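Long-range contacts in putative metal-dependent isothiocyanate hydrolase SaxA (Pectobacterium carotovorum, PDB 6BRM), which probably hydrolyses isothiocyanates at a two-zinc site of the kind found in the metallo-beta-lactamase superfamily: residues T4-A9 and V48-P53; F20-M25 and I64-H69; T158-G163 and E181-N186. All coordinates share one frame; numbering follows the deposited sequence.

Interaction 1 of 3, residues T4-A9 and V48-P53; sequences TQIRNA and VALPVP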
loop_
_atom_site.group_PDB
_atom_site.type_symbol
_atom_site.label_atom_id
_atom_site.label_comp_id
_atom_site.label_asym_id
_atom_site.label_seq_id
_atom_site.Cartn_x
_atom_site.Cartn_y
_atom_site.Cartn_z
ATOM N N THR B 4 -19.916 -13.241 15.062
ATOM C CA THR B 4 -20.783 -12.446 15.932
ATOM C C THR B 4 -20.277 -11.008 15.969
ATOM O O THR B 4 -19.126 -10.768 16.321
ATOM C CB THR B 4 -20.799 -12.994 17.379
ATOM O OG1 THR B 4 -20.891 -14.425 17.365
ATOM C CG2 THR B 4 -21.968 -12.422 18.173
ATOM N N GLN B 5 -21.132 -10.057 15.594
ATOM C CA GLN B 5 -20.859 -8.639 15.829
ATOM C C GLN B 5 -21.053 -8.393 17.322
ATOM O O GLN B 5 -22.099 -8.752 17.873
ATOM C CB GLN B 5 -21.816 -7.762 15.008
ATOM C CG GLN B 5 -21.651 -6.248 15.169
ATOM C CD GLN B 5 -20.317 -5.716 14.672
ATOM O OE1 GLN B 5 -19.635 -6.351 13.869
ATOM N NE2 GLN B 5 -19.944 -4.537 15.146
ATOM N N ILE B 6 -20.041 -7.817 17.975
ATOM C CA ILE B 6 -20.134 -7.427 19.389
ATOM C C ILE B 6 -20.455 -5.929 19.448
ATOM O O ILE B 6 -21.615 -5.568 19.633
ATOM C CB ILE B 6 -18.854 -7.808 20.183
ATOM C CG1 ILE B 6 -18.645 -9.332 20.186
ATOM C CG2 ILE B 6 -18.906 -7.268 21.610
ATOM C CD1 ILE B 6 -19.615 -10.130 21.041
ATOM N N ARG B 7 -19.445 -5.071 19.269
ATOM C CA ARG B 7 -19.638 -3.615 19.166
ATOM C C ARG B 7 -18.376 -2.961 18.592
ATOM O O ARG B 7 -17.262 -3.306 18.992
ATOM C CB ARG B 7 -20.019 -2.991 20.522
ATOM C CG ARG B 7 -18.981 -3.140 21.632
ATOM C CD ARG B 7 -18.259 -1.835 21.964
ATOM N NE ARG B 7 -18.899 -1.120 23.073
ATOM C CZ ARG B 7 -18.705 -1.363 24.375
ATOM N NH1 ARG B 7 -17.878 -2.320 24.793
ATOM N NH2 ARG B 7 -19.353 -0.633 25.283
ATOM N N ASN B 8 -18.565 -2.026 17.659
ATOM C CA ASN B 8 -17.477 -1.433 16.863
ATOM C C ASN B 8 -16.806 -2.535 16.013
ATOM O O ASN B 8 -17.524 -3.285 15.346
ATOM C CB ASN B 8 -16.504 -0.630 17.754
ATOM C CG ASN B 8 -15.714 0.420 16.978
ATOM O OD1 ASN B 8 -16.274 1.191 16.193
ATOM N ND2 ASN B 8 -14.406 0.455 17.201
ATOM N N ALA B 9 -15.472 -2.643 16.015
ATOM C CA ALA B 9 -14.761 -3.689 15.271
ATOM C C ALA B 9 -14.550 -4.956 16.101
ATOM O O ALA B 9 -13.945 -5.918 15.616
ATOM C CB ALA B 9 -13.425 -3.159 14.778
ATOM N N VAL B 48 -22.585 2.762 23.170
ATOM C CA VAL B 48 -23.471 1.644 23.519
ATOM C C VAL B 48 -22.740 0.688 24.465
ATOM O O VAL B 48 -21.508 0.632 24.473
ATOM C CB VAL B 48 -23.934 0.880 22.247
ATOM C CG1 VAL B 48 -25.044 -0.120 22.567
ATOM C CG2 VAL B 48 -24.406 1.854 21.169
ATOM N N ALA B 49 -23.506 -0.050 25.269
ATOM C CA ALA B 49 -22.959 -1.087 26.148
ATOM C C ALA B 49 -22.629 -2.364 25.372
ATOM O O ALA B 49 -22.897 -2.462 24.173
ATOM C CB ALA B 49 -23.944 -1.397 27.267
ATOM N N LEU B 50 -22.043 -3.338 26.068
ATOM C CA LEU B 50 -21.822 -4.669 25.503
ATOM C C LEU B 50 -23.152 -5.428 25.425
ATOM O O LEU B 50 -23.907 -5.444 26.399
ATOM C CB LEU B 50 -20.838 -5.471 26.359
ATOM C CG LEU B 50 -19.385 -4.991 26.378
ATOM C CD1 LEU B 50 -18.641 -5.589 27.564
ATOM C CD2 LEU B 50 -18.682 -5.339 25.072
ATOM N N PRO B 51 -23.433 -6.078 24.278
ATOM C CA PRO B 51 -24.681 -6.838 24.148
ATOM C C PRO B 51 -24.685 -8.182 24.897
ATOM O O PRO B 51 -25.742 -8.802 25.010
ATOM C CB PRO B 51 -24.787 -7.063 22.639
ATOM C CG PRO B 51 -23.373 -7.137 22.184
ATOM C CD PRO B 51 -22.584 -6.221 23.079
ATOM N N VAL B 52 -23.517 -8.622 25.375
ATOM C CA VAL B 52 -23.375 -9.844 26.173
ATOM C C VAL B 52 -22.367 -9.598 27.302
ATOM O O VAL B 52 -21.618 -8.620 27.243
ATOM C CB VAL B 52 -22.905 -11.037 25.301
ATOM C CG1 VAL B 52 -24.061 -11.584 24.474
ATOM C CG2 VAL B 52 -21.734 -10.645 24.405
ATOM N N PRO B 53 -22.346 -10.472 28.335
ATOM C CA PRO B 53 -21.328 -10.328 29.389
ATOM C C PRO B 53 -19.912 -10.641 28.903
ATOM O O PRO B 53 -19.741 -11.319 27.888
ATOM C CB PRO B 53 -21.771 -11.340 30.455
ATOM C CG PRO B 53 -22.597 -12.333 29.718
ATOM C CD PRO B 53 -23.307 -11.544 28.659
#

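Interaction 2 of 3, residues F20-M25 and I64-H69; sequences FLIDPM and ILTHTH. With ZN (zinc ion), chain L.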
loop_
_atom_site.group_PDB
_atom_site.type_symbol
_atom_site.label_atom_id
_atom_site.label_comp_id
_atom_site.label_asym_id
_atom_site.label_seq_id
_atom_site.Cartn_x
_atom_site.Cartn_y
_atom_site.Cartn_z
ATOM N N PHE B 20 -11.938 -17.156 17.972
ATOM C CA PHE B 20 -11.068 -15.986 18.106
ATOM C C PHE B 20 -11.887 -14.800 18.583
ATOM O O PHE B 20 -13.089 -14.737 18.330
ATOM C CB PHE B 20 -10.430 -15.622 16.762
ATOM C CG PHE B 20 -9.761 -16.774 16.076
ATOM C CD1 PHE B 20 -8.532 -17.246 16.527
ATOM C CD2 PHE B 20 -10.357 -17.394 14.988
ATOM C CE1 PHE B 20 -7.907 -18.313 15.901
ATOM C CE2 PHE B 20 -9.738 -18.462 14.357
ATOM C CZ PHE B 20 -8.511 -18.921 14.813
ATOM N N LEU B 21 -11.224 -13.871 19.271
ATOM C CA LEU B 21 -11.796 -12.576 19.625
ATOM C C LEU B 21 -10.920 -11.514 18.971
ATOM O O LEU B 21 -9.788 -11.298 19.401
ATOM C CB LEU B 21 -11.832 -12.408 21.151
ATOM C CG LEU B 21 -12.233 -11.061 21.772
ATOM C CD1 LEU B 21 -13.614 -10.592 21.338
ATOM C CD2 LEU B 21 -12.166 -11.162 23.288
ATOM N N ILE B 22 -11.441 -10.870 17.925
ATOM C CA ILE B 22 -10.692 -9.865 17.171
ATOM C C ILE B 22 -10.998 -8.478 17.731
ATOM O O ILE B 22 -12.165 -8.097 17.820
ATOM C CB ILE B 22 -11.026 -9.915 15.654
ATOM C CG1 ILE B 22 -10.597 -11.265 15.045
ATOM C CG2 ILE B 22 -10.368 -8.755 14.905
ATOM C CD1 ILE B 22 -11.726 -12.255 14.852
ATOM N N ASP B 23 -9.946 -7.740 18.096
ATOM C CA ASP B 23 -10.033 -6.337 18.527
ATOM C C ASP B 23 -10.998 -6.090 19.703
ATOM O O ASP B 23 -12.052 -5.473 19.525
ATOM C CB ASP B 23 -10.388 -5.442 17.330
ATOM C CG ASP B 23 -9.326 -5.471 16.240
ATOM O OD1 ASP B 23 -8.430 -6.342 16.286
ATOM O OD2 ASP B 23 -9.391 -4.618 15.331
ATOM N N PRO B 24 -10.630 -6.557 20.911
ATOM C CA PRO B 24 -11.530 -6.422 22.064
ATOM C C PRO B 24 -11.602 -5.003 22.659
ATOM O O PRO B 24 -10.611 -4.504 23.200
ATOM C CB PRO B 24 -10.965 -7.427 23.088
ATOM C CG PRO B 24 -9.724 -8.012 22.490
ATOM C CD PRO B 24 -9.362 -7.208 21.283
ATOM N N MET B 25 -12.770 -4.368 22.531
ATOM C CA MET B 25 -13.105 -3.138 23.255
ATOM C C MET B 25 -14.131 -3.517 24.328
ATOM O O MET B 25 -15.285 -3.812 24.006
ATOM C CB MET B 25 -13.679 -2.086 22.303
ATOM C CG MET B 25 -13.691 -0.675 22.873
ATOM S SD MET B 25 -15.071 0.364 22.344
ATOM C CE MET B 25 -14.909 0.359 20.562
ATOM N N ILE B 64 -6.854 -11.546 18.630
ATOM C CA ILE B 64 -6.154 -10.980 17.472
ATOM C C ILE B 64 -6.318 -9.456 17.474
ATOM O O ILE B 64 -7.440 -8.957 17.449
ATOM C CB ILE B 64 -6.656 -11.579 16.134
ATOM C CG1 ILE B 64 -6.732 -13.115 16.219
ATOM C CG2 ILE B 64 -5.731 -11.168 14.989
ATOM C CD1 ILE B 64 -7.313 -13.790 14.995
ATOM N N LEU B 65 -5.192 -8.736 17.513
ATOM C CA LEU B 65 -5.163 -7.270 17.469
ATOM C C LEU B 65 -4.650 -6.799 16.110
ATOM O O LEU B 65 -3.487 -7.042 15.767
ATOM C CB LEU B 65 -4.249 -6.710 18.570
ATOM C CG LEU B 65 -4.821 -6.421 19.965
ATOM C CD1 LEU B 65 -5.945 -7.370 20.353
ATOM C CD2 LEU B 65 -3.704 -6.470 21.000
ATOM N N THR B 66 -5.516 -6.115 15.357
ATOM C CA THR B 66 -5.137 -5.504 14.080
ATOM C C THR B 66 -4.214 -4.306 14.310
ATOM O O THR B 66 -3.291 -4.073 13.531
ATOM C CB THR B 66 -6.364 -5.042 13.270
ATOM O OG1 THR B 66 -7.111 -4.069 14.015
ATOM C CG2 THR B 66 -7.260 -6.228 12.925
ATOM N N HIS B 67 -4.501 -3.545 15.367
ATOM C CA HIS B 67 -3.641 -2.452 15.844
ATOM C C HIS B 67 -4.071 -2.025 17.255
ATOM O O HIS B 67 -5.062 -2.538 17.786
ATOM C CB HIS B 67 -3.636 -1.256 14.869
ATOM C CG HIS B 67 -4.979 -0.630 14.633
ATOM N ND1 HIS B 67 -6.133 -1.362 14.453
ATOM C CD2 HIS B 67 -5.337 0.669 14.493
ATOM C CE1 HIS B 67 -7.146 -0.541 14.238
ATOM N NE2 HIS B 67 -6.692 0.699 14.260
ATOM N N THR B 68 -3.323 -1.095 17.855
ATOM C CA THR B 68 -3.532 -0.694 19.253
ATOM C C THR B 68 -4.310 0.624 19.448
ATOM O O THR B 68 -4.230 1.229 20.518
ATOM C CB THR B 68 -2.176 -0.605 19.983
ATOM O OG1 THR B 68 -1.346 0.362 19.329
ATOM C CG2 THR B 68 -1.480 -1.958 19.975
ATOM N N HIS B 69 -5.066 1.063 18.438
ATOM C CA HIS B 69 -5.986 2.199 18.610
ATOM C C HIS B 69 -7.037 1.844 19.661
ATOM O O HIS B 69 -7.526 0.712 19.691
ATOM C CB HIS B 69 -6.660 2.598 17.289
ATOM C CG HIS B 69 -5.774 3.384 16.367
ATOM N ND1 HIS B 69 -6.124 3.669 15.062
ATOM C CD2 HIS B 69 -4.550 3.936 16.558
ATOM C CE1 HIS B 69 -5.156 4.370 14.496
ATOM N NE2 HIS B 69 -4.192 4.546 15.383
HETATM ZN ZN ZN L . -7.761 2.620 14.017
HETATM O O HOH W 1 -9.277 3.238 15.467
#

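Interaction 3 of 3, residues T158-G163 and E181-N186; sequences TIYIAG and EIVVLN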
loop_
_atom_site.group_PDB
_atom_site.type_symbol
_atom_site.label_atom_id
_atom_site.label_comp_id
_atom_site.label_asym_id
_atom_site.label_seq_id
_atom_site.Cartn_x
_atom_site.Cartn_y
_atom_site.Cartn_z
ATOM N N THR B 158 -14.016 -18.599 2.689
ATOM C CA THR B 158 -12.927 -17.657 2.931
ATOM C C THR B 158 -13.504 -16.330 3.415
ATOM O O THR B 158 -14.400 -15.777 2.772
ATOM C CB THR B 158 -12.108 -17.424 1.643
ATOM O OG1 THR B 158 -11.686 -18.687 1.106
ATOM C CG2 THR B 158 -10.880 -16.561 1.919
ATOM N N ILE B 159 -12.984 -15.817 4.532
ATOM C CA ILE B 159 -13.446 -14.535 5.102
ATOM C C ILE B 159 -12.281 -13.550 5.178
ATOM O O ILE B 159 -11.169 -13.931 5.535
ATOM C CB ILE B 159 -14.140 -14.683 6.490
ATOM C CG1 ILE B 159 -14.511 -13.298 7.052
ATOM C CG2 ILE B 159 -13.261 -15.416 7.488
ATOM C CD1 ILE B 159 -15.519 -13.294 8.183
ATOM N N TYR B 160 -12.565 -12.287 4.848
ATOM C CA TYR B 160 -11.586 -11.198 4.881
ATOM C C TYR B 160 -12.076 -10.073 5.791
ATOM O O TYR B 160 -13.041 -9.393 5.461
ATOM C CB TYR B 160 -11.354 -10.675 3.453
ATOM C CG TYR B 160 -10.416 -9.482 3.298
ATOM C CD1 TYR B 160 -9.335 -9.274 4.159
ATOM C CD2 TYR B 160 -10.591 -8.583 2.250
ATOM C CE1 TYR B 160 -8.476 -8.193 3.995
ATOM C CE2 TYR B 160 -9.736 -7.504 2.076
ATOM C CZ TYR B 160 -8.681 -7.313 2.949
ATOM O OH TYR B 160 -7.838 -6.241 2.781
ATOM N N ILE B 161 -11.425 -9.899 6.941
ATOM C CA ILE B 161 -11.634 -8.725 7.788
ATOM C C ILE B 161 -10.651 -7.648 7.331
ATOM O O ILE B 161 -9.456 -7.744 7.611
ATOM C CB ILE B 161 -11.442 -9.045 9.291
ATOM C CG1 ILE B 161 -12.543 -10.008 9.779
ATOM C CG2 ILE B 161 -11.437 -7.765 10.132
ATOM C CD1 ILE B 161 -12.091 -11.438 9.963
ATOM N N ALA B 162 -11.164 -6.633 6.635
ATOM C CA ALA B 162 -10.333 -5.583 6.038
ATOM C C ALA B 162 -9.691 -4.660 7.076
ATOM O O ALA B 162 -8.548 -4.220 6.895
ATOM C CB ALA B 162 -11.143 -4.770 5.045
ATOM N N GLY B 163 -10.430 -4.362 8.148
ATOM C CA GLY B 163 -9.918 -3.551 9.250
ATOM C C GLY B 163 -9.904 -2.070 8.933
ATOM O O GLY B 163 -10.586 -1.613 8.006
ATOM N N GLU B 181 -15.586 -14.857 -0.212
ATOM C CA GLU B 181 -17.051 -14.839 -0.270
ATOM C C GLU B 181 -17.633 -13.867 0.771
ATOM O O GLU B 181 -18.735 -13.352 0.590
ATOM C CB GLU B 181 -17.638 -16.248 -0.070
ATOM C CG GLU B 181 -17.301 -17.246 -1.177
ATOM C CD GLU B 181 -16.182 -18.210 -0.805
ATOM O OE1 GLU B 181 -16.471 -19.246 -0.165
ATOM O OE2 GLU B 181 -15.015 -17.943 -1.165
ATOM N N ILE B 182 -16.888 -13.629 1.853
ATOM C CA ILE B 182 -17.283 -12.707 2.922
ATOM C C ILE B 182 -16.196 -11.649 3.121
ATOM O O ILE B 182 -15.041 -11.986 3.388
ATOM C CB ILE B 182 -17.490 -13.458 4.258
ATOM C CG1 ILE B 182 -18.545 -14.564 4.107
ATOM C CG2 ILE B 182 -17.898 -12.493 5.371
ATOM C CD1 ILE B 182 -18.414 -15.658 5.141
ATOM N N VAL B 183 -16.576 -10.378 3.001
ATOM C CA VAL B 183 -15.674 -9.251 3.250
ATOM C C VAL B 183 -16.267 -8.394 4.370
ATOM O O VAL B 183 -17.304 -7.760 4.176
ATOM C CB VAL B 183 -15.458 -8.403 1.975
ATOM C CG1 VAL B 183 -14.386 -7.345 2.200
ATOM C CG2 VAL B 183 -15.054 -9.292 0.807
ATOM N N VAL B 184 -15.611 -8.385 5.533
ATOM C CA VAL B 184 -16.054 -7.593 6.686
ATOM C C VAL B 184 -15.364 -6.225 6.651
ATOM O O VAL B 184 -14.141 -6.142 6.788
ATOM C CB VAL B 184 -15.750 -8.298 8.032
ATOM C CG1 VAL B 184 -16.399 -7.546 9.193
ATOM C CG2 VAL B 184 -16.225 -9.743 8.009
ATOM N N LEU B 185 -16.151 -5.162 6.465
ATOM C CA LEU B 185 -15.630 -3.793 6.376
ATOM C C LEU B 185 -15.901 -2.996 7.648
ATOM O O LEU B 185 -16.923 -3.200 8.315
ATOM C CB LEU B 185 -16.264 -3.055 5.197
ATOM C CG LEU B 185 -16.247 -3.740 3.834
ATOM C CD1 LEU B 185 -16.910 -2.839 2.810
ATOM C CD2 LEU B 185 -14.838 -4.098 3.400
ATOM N N ASN B 186 -14.975 -2.091 7.961
ATOM C CA ASN B 186 -15.127 -1.126 9.049
ATOM C C ASN B 186 -15.691 0.171 8.467
ATOM O O ASN B 186 -14.937 1.068 8.081
ATOM C CB ASN B 186 -13.778 -0.890 9.737
ATOM C CG ASN B 186 -13.292 -2.110 10.507
ATOM O OD1 ASN B 186 -13.926 -3.170 10.498
ATOM N ND2 ASN B 186 -12.163 -1.963 11.186
#

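Interaction 1 of 3, residues T4-A9 and V48-P53
Arg-7 reaches Val-48 by a folded side chain: CG lies between its own backbone N and carbonyl carbon (chi1 62°), and further bends at chi2 and chi3 carry the guanidinium to the Val-48 carbonyl. Ile-6 has CG2 anti to its backbone N and CG1 beside that N, which sends the CG2 methyl toward Leu-50 and Pro-51 and the CG1-CD1 arm toward Val-52. Both belong to a classic beta bulge, in which Ile-6 and Arg-7 together face Thr-10 near the end of strand 2-7 of the metallo-beta-lactamase fold.

The polar link across the contact runs from Arg-7 NH2 to Val-48 O, 2.6 Å long with an N-H...O angle of 152°. The donor lies in the carbonyl plane, whereas the oxygen is somewhat tilted from the guanidinium plane. NH2 also binds Ala-27 O, and NH1 binds Met-25 O; arginine suits this place because its several N-H groups can tie three loop carbonyls together. The peptide joining Ala-49 to Leu-50 covers one face of the guanidinium. Nearer the backbone, CG of Arg-7 meets Leu-50 CD2 at 4.1 Å, so the aliphatic part of the chain packs too.

Ile-6 supplies the apolar half. Its CG2 lies 4.0 Å from Leu-50 CD2 and 4.1 Å from Pro-51 CD, while its CD1 methyl touches Val-52 CG2 at 4.0 Å, those two side chains crossing at about a right angle. Leu-57 of helix 54-58 touches both Ile-6 and Val-52.

Beyond the bulge the chain turns, braced by a hydrogen bond of 2.7 Å from Gln-5 NE2 to Asn-8 O. Asn-8 ND2 in turn holds the backbone oxygen of Asp-71, a residue that binds the second zinc. The puckered ring of Pro-51 rests on the bulge backbone, its CG 3.5 Å from Ile-6 O.

Interaction 2 of 3, residues F20-M25 and I64-H69
Ile-22 and Ile-64 form a parallel beta bridge, CA atoms 4.7 Å apart, in which Ile-64 N donates to Leu-21 O (3.0 Å) and Asp-23 N to Ile-64 O (2.9 Å). The two isoleucine side chains run alongside each other in the same direction, Ile-22 CG1 against Ile-64 CB, and Ile-64 CD1 reaches on to the Phe-20 ring.

Past the bridge, Asp-23 takes over from the backbone. CG of Asp-23 stands beside its own N (chi1 -62°), which turns the carboxylate to Thr-66 and lets it grip that residue twice, both times on the syn side: OD1 accepts from Thr-66 N at 3.1 Å and OD2 from Thr-66 OG1 at 2.7 Å. That hydroxyl also accepts from His-67 ND1 (2.9 Å), nearly in the ring plane, a bond that should restrain the rotation of the imidazole whose NE2 binds zinc at 2.2 Å. Threonine fits because one oxygen both donates and accepts. Asp-23 is thus second-shell to the HxHxDH signature of the superfamily, and its OD2 also holds His-72 of the other zinc. His-69 ND1, His-128, Asp-164 and a water complete the first site.

Around this, Ile-22 packs on strand 10-15, Ile-64 on strand 148-152 of the other sheet, and Leu-65 on helix 92-100.

Interaction 3 of 3, residues T158-G163 and E181-N186
The carbonyl oxygen of Tyr-160 accepts a 2.8 Å hydrogen bond from Val-184 N and also receives a CA-H...O contact from Val-183. This bond lies in the middle of a parallel ladder between strands 159-163 and 182-186, whose axes run 4.7 Å apart at 15°. Tyr-160 N donates to Ile-182 O (2.9 Å) and Ala-162 N to Val-184 O (3.0 Å). At the start of the ladder Thr-158 O is met by the N-H groups of both Glu-181 and Ile-182, each bond weak.

Side chains alternate between two apolar surfaces. On one, CG1 of Ile-159 is anti to its backbone N (chi1 176°), which carries CD1 across to Ile-182 CG2 at 3.8 Å and on to Val-184 CG2 at 3.6 Å. Ile-161 lies alongside Val-184, with Ile-161 CG1 4.0 Å from Val-184 CB. Beta-branched isoleucine and valine suit a strand and fill this surface, which packs on Met-1, Phe-151 and Phe-259. On the other, Tyr-160 CD2 lies against Val-183 CG1 at 4.0 Å, and Ala-162 CA lies over one face of the Tyr-160 ring, toward its rim. Helix 169-178 covers this side through Tyr-171 and Ser-174.

At the C-terminal end Gly-163 takes a positive phi (78°), easy for a residue without a side chain, and the Asn-186 amide packs against its backbone. Asn-186 ND2 donates to OD1 of Asp-164, which probably steadies a carboxylate that binds both zinc ions. The whole is a beta-alpha-beta unit, strand-helix-strand with parallel neighbours, whose strand ends border the two-zinc site of the metallo-beta-lactamase fold.

From the N terminus, residues 4-9 finish the first strand and run into a turn, and 48-53 returns to them, so interaction 1 closes a long loop that holds strands 10-15 and 18-22. Interaction 2 starts inside that loop at 20-25 and finishes beyond it at 64-69; the two therefore cross, and they touch where Asn-8 CB packs on Met-25 CE. Both belong to the first sheet and its loops. Interaction 3 follows in series, closing the short excursion through helix 169-178 in the second sheet. Ala-9 CB comes within 4.0 Å of Asn-186 ND2, linking interactions 1 and 3, while interactions 2 and 3 stay about 5 Å apart at their nearest atoms.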